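Local atomic coordinates of methylxanthine N3-demethylase NdmB (Pseudomonas putida, PDB entry 6ICL), a protein that removes the N3-methyl group of theobromine and related methylxanthines as formaldehyde, using oxygen and NADH, in bacterial caffeine degradation. Residues A[93-98]-A[102-107]. Residues are numbered along the deposited sequence; the frame is centred on the assembly and turned at random.
Sequences RVCSNA and YLECPY. With FES (Fe2/s2 (inorganic) cluster), chain B.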
ATOM      1  N   ARG A  93     -19.479  24.905   7.102  1.00 32.34           N
ATOM      2  CA  ARG A  93     -19.202  25.874   6.056  1.00 37.99           C
ATOM      3  C   ARG A  93     -19.386  27.279   6.605  1.00 38.70           C
ATOM      4  O   ARG A  93     -20.195  27.509   7.510  1.00 36.97           O
ATOM      5  CB  ARG A  93     -20.108  25.664   4.832  1.00 39.40           C
ATOM      6  CG  ARG A  93     -21.546  26.152   5.015  1.00 41.57           C
ATOM      7  CD  ARG A  93     -22.349  25.949   3.718  1.00 51.15           C
ATOM      8  NE  ARG A  93     -23.710  26.490   3.802  1.00 56.97           N
ATOM      9  CZ  ARG A  93     -24.119  27.599   3.187  1.00 58.43           C
ATOM     10  NH1 ARG A  93     -23.272  28.298   2.427  1.00 56.44           N
ATOM     11  NH2 ARG A  93     -25.380  28.006   3.328  1.00 65.68           N
ATOM     12  N   VAL A  94     -18.611  28.205   6.049  1.00 33.11           N
ATOM     13  CA  VAL A  94     -18.825  29.629   6.270  1.00 36.01           C
ATOM     14  C   VAL A  94     -19.922  30.076   5.309  1.00 41.44           C
ATOM     15  O   VAL A  94     -19.821  29.865   4.101  1.00 39.41           O
ATOM     16  CB  VAL A  94     -17.536  30.427   6.036  1.00 38.55           C
ATOM     17  CG1 VAL A  94     -17.859  31.924   5.956  1.00 36.04           C
ATOM     18  CG2 VAL A  94     -16.541  30.139   7.142  1.00 32.84           C
ATOM     19  N   CYS A  95     -20.987  30.654   5.852  1.00 40.57           N
ATOM     20  CA  CYS A  95     -22.101  31.141   5.041  1.00 47.24           C
ATOM     21  C   CYS A  95     -22.441  32.572   5.466  1.00 45.25           C
ATOM     22  O   CYS A  95     -22.000  33.056   6.511  1.00 44.35           O
ATOM     23  CB  CYS A  95     -23.318  30.223   5.193  1.00 44.41           C
ATOM     24  SG  CYS A  95     -23.961  30.252   6.885  1.00 60.46           S
ATOM     25  N   SER A  96     -23.226  33.270   4.655  1.00 48.75           N
ATOM     26  CA  SER A  96     -23.537  34.667   4.947  1.00 50.17           C
ATOM     27  C   SER A  96     -25.036  34.908   4.898  1.00 52.62           C
ATOM     28  O   SER A  96     -25.760  34.310   4.099  1.00 48.80           O
ATOM     29  CB  SER A  96     -22.863  35.620   3.974  1.00 49.48           C
ATOM     30  OG  SER A  96     -23.464  35.471   2.706  1.00 52.34           O
ATOM     31  N   ASN A  97     -25.486  35.806   5.767  1.00 56.38           N
ATOM     32  CA  ASN A  97     -26.869  36.259   5.776  1.00 54.81           C
ATOM     33  C   ASN A  97     -26.859  37.758   6.044  1.00 54.95           C
ATOM     34  O   ASN A  97     -26.240  38.209   7.016  1.00 46.94           O
ATOM     35  CB  ASN A  97     -27.679  35.513   6.841  1.00 54.89           C
ATOM     36  CG  ASN A  97     -29.159  35.835   6.775  1.00 61.14           C
ATOM     37  OD1 ASN A  97     -29.749  35.908   5.690  1.00 60.79           O
ATOM     38  ND2 ASN A  97     -29.768  36.043   7.938  1.00 63.98           N
ATOM     39  N   ALA A  98     -27.517  38.525   5.173  1.00 53.05           N
ATOM     40  CA  ALA A  98     -27.640  39.968   5.352  1.00 52.71           C
ATOM     41  C   ALA A  98     -26.269  40.604   5.562  1.00 49.57           C
ATOM     42  O   ALA A  98     -26.050  41.362   6.502  1.00 48.99           O
ATOM     43  CB  ALA A  98     -28.574  40.287   6.520  1.00 49.54           C
ATOM     44  N   TYR A 102     -21.303  33.668   9.042  1.00 39.99           N
ATOM     45  CA  TYR A 102     -21.554  32.750  10.138  1.00 41.55           C
ATOM     46  C   TYR A 102     -20.850  31.431   9.853  1.00 38.68           C
ATOM     47  O   TYR A 102     -20.587  31.066   8.703  1.00 34.51           O
ATOM     48  CB  TYR A 102     -23.059  32.514  10.351  1.00 40.13           C
ATOM     49  CG  TYR A 102     -23.800  33.798  10.668  1.00 49.80           C
ATOM     50  CD1 TYR A 102     -23.892  34.266  11.976  1.00 50.55           C
ATOM     51  CD2 TYR A 102     -24.374  34.564   9.650  1.00 50.48           C
ATOM     52  CE1 TYR A 102     -24.545  35.463  12.266  1.00 52.51           C
ATOM     53  CE2 TYR A 102     -25.032  35.768   9.929  1.00 49.12           C
ATOM     54  CZ  TYR A 102     -25.114  36.203  11.237  1.00 50.37           C
ATOM     55  OH  TYR A 102     -25.755  37.387  11.519  1.00 59.30           O
ATOM     56  N   LEU A 103     -20.571  30.718  10.923  1.00 38.08           N
ATOM     57  CA  LEU A 103     -20.058  29.358  10.848  1.00 41.35           C
ATOM     58  C   LEU A 103     -21.241  28.414  11.012  1.00 37.85           C
ATOM     59  O   LEU A 103     -21.868  28.361  12.077  1.00 40.27           O
ATOM     60  CB  LEU A 103     -18.991  29.134  11.910  1.00 36.78           C
ATOM     61  CG  LEU A 103     -18.481  27.704  12.095  1.00 39.53           C
ATOM     62  CD1 LEU A 103     -17.762  27.237  10.851  1.00 33.13           C
ATOM     63  CD2 LEU A 103     -17.540  27.744  13.278  1.00 39.39           C
ATOM     64  N   GLU A 104     -21.559  27.688   9.955  1.00 33.12           N
ATOM     65  CA  GLU A 104     -22.741  26.843   9.931  1.00 40.55           C
ATOM     66  C   GLU A 104     -22.363  25.410  10.280  1.00 36.07           C
ATOM     67  O   GLU A 104     -21.434  24.860   9.693  1.00 34.56           O
ATOM     68  CB  GLU A 104     -23.399  26.887   8.552  1.00 36.03           C
ATOM     69  CG  GLU A 104     -24.649  26.056   8.462  1.00 36.41           C
ATOM     70  CD  GLU A 104     -25.212  26.022   7.049  1.00 42.84           C
ATOM     71  OE1 GLU A 104     -24.534  25.495   6.144  1.00 39.33           O
ATOM     72  OE2 GLU A 104     -26.319  26.553   6.841  1.00 47.01           O
ATOM     73  N   CYS A 105     -23.091  24.809  11.211  1.00 35.27           N
ATOM     74  CA  CYS A 105     -22.821  23.415  11.554  1.00 36.28           C
ATOM     75  C   CYS A 105     -23.192  22.502  10.380  1.00 36.54           C
ATOM     76  O   CYS A 105     -24.171  22.764   9.677  1.00 34.91           O
ATOM     77  CB  CYS A 105     -23.600  23.013  12.799  1.00 35.14           C
ATOM     78  SG  CYS A 105     -23.375  21.246  13.272  1.00 33.19           S
ATOM     79  N   PRO A 106     -22.421  21.425  10.131  1.00 37.35           N
ATOM     80  CA  PRO A 106     -22.762  20.521   9.012  1.00 34.42           C
ATOM     81  C   PRO A 106     -23.986  19.676   9.267  1.00 34.61           C
ATOM     82  O   PRO A 106     -24.492  19.046   8.322  1.00 34.64           O
ATOM     83  CB  PRO A 106     -21.516  19.627   8.887  1.00 34.31           C
ATOM     84  CG  PRO A 106     -20.981  19.564  10.283  1.00 34.87           C
ATOM     85  CD  PRO A 106     -21.184  20.990  10.816  1.00 33.26           C
ATOM     86  N   TYR A 107     -24.462  19.604  10.510  1.00 29.71           N
ATOM     87  CA  TYR A 107     -25.473  18.604  10.833  1.00 33.39           C
ATOM     88  C   TYR A 107     -26.889  19.188  10.729  1.00 37.09           C
ATOM     89  O   TYR A 107     -27.633  18.864   9.793  1.00 32.36           O
ATOM     90  CB  TYR A 107     -25.182  18.012  12.216  1.00 31.56           C
ATOM     91  CG  TYR A 107     -25.856  16.683  12.495  1.00 31.97           C
ATOM     92  CD1 TYR A 107     -26.766  16.132  11.588  1.00 29.01           C
ATOM     93  CD2 TYR A 107     -25.591  15.981  13.682  1.00 37.20           C
ATOM     94  CE1 TYR A 107     -27.400  14.926  11.868  1.00 32.08           C
ATOM     95  CE2 TYR A 107     -26.223  14.759  13.967  1.00 34.03           C
ATOM     96  CZ  TYR A 107     -27.127  14.249  13.052  1.00 34.17           C
ATOM     97  OH  TYR A 107     -27.748  13.044  13.310  1.00 33.29           O
TER
HETATM   98 FE1  FES B 400     -27.222  19.835  15.276  1.00 47.71          FE
HETATM   99 FE2  FES B 400     -24.830  21.181  15.040  1.00 33.81          FE
HETATM  100  S1  FES B 400     -25.135  19.129  15.786  1.00 36.14           S
HETATM  101  S2  FES B 400     -26.848  21.804  14.427  1.00 36.63           S
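Y102 faces C95 near the turn of an antiparallel beta hairpin, strands 93-97 and 100-104, in the Rieske domain; the second strand runs straight on into a cysteine that binds the [2Fe-2S] cluster. The backbones of C95 and Y102 bond both ways, Y102 N to C95 O at 2.7 Å and C95 N to Y102 O at 2.9 Å. With CG of Y102 anti to its own carbonyl carbon (chi1 -60°), the ring reaches back toward N97, whose O lies in the ring plane, 4.0 Å from CE2. Next comes L103, a non-hydrogen-bonded pair with V94. These two side chains project from the other surface of the hairpin onto strand 64-71, V94 against A69 and L71, L103 against V67. E104 returns to the surface of Y102, C95 and R93. Its backbone closes a second two-way pair with R93, and its CB packs on C95 SG at 3.8 Å. Beyond CB the glutamate chain is extended and carries OE1 to NE of R93, a 2.7 Å salt bridge that is bent, 136° at the hydrogen. The guanidinium and carboxylate planes are 64° apart, and NE comes in from above the carboxylate plane, so the two groups do not pair flat in the two-pronged manner. C95 CB lies against one face of that guanidinium, off toward its rim. Past the strand, C105 points away from strand 93-97 and, with C82, holds one iron of the cluster, its SG 2.3 Å from FE2. The second subunit covers this end, F200 on E104 and N191 hydrogen-bonded to Y107 OH. At the backbone, Y107 N gives a nearly straight hydrogen bond to C105 SG, 3.4 Å long.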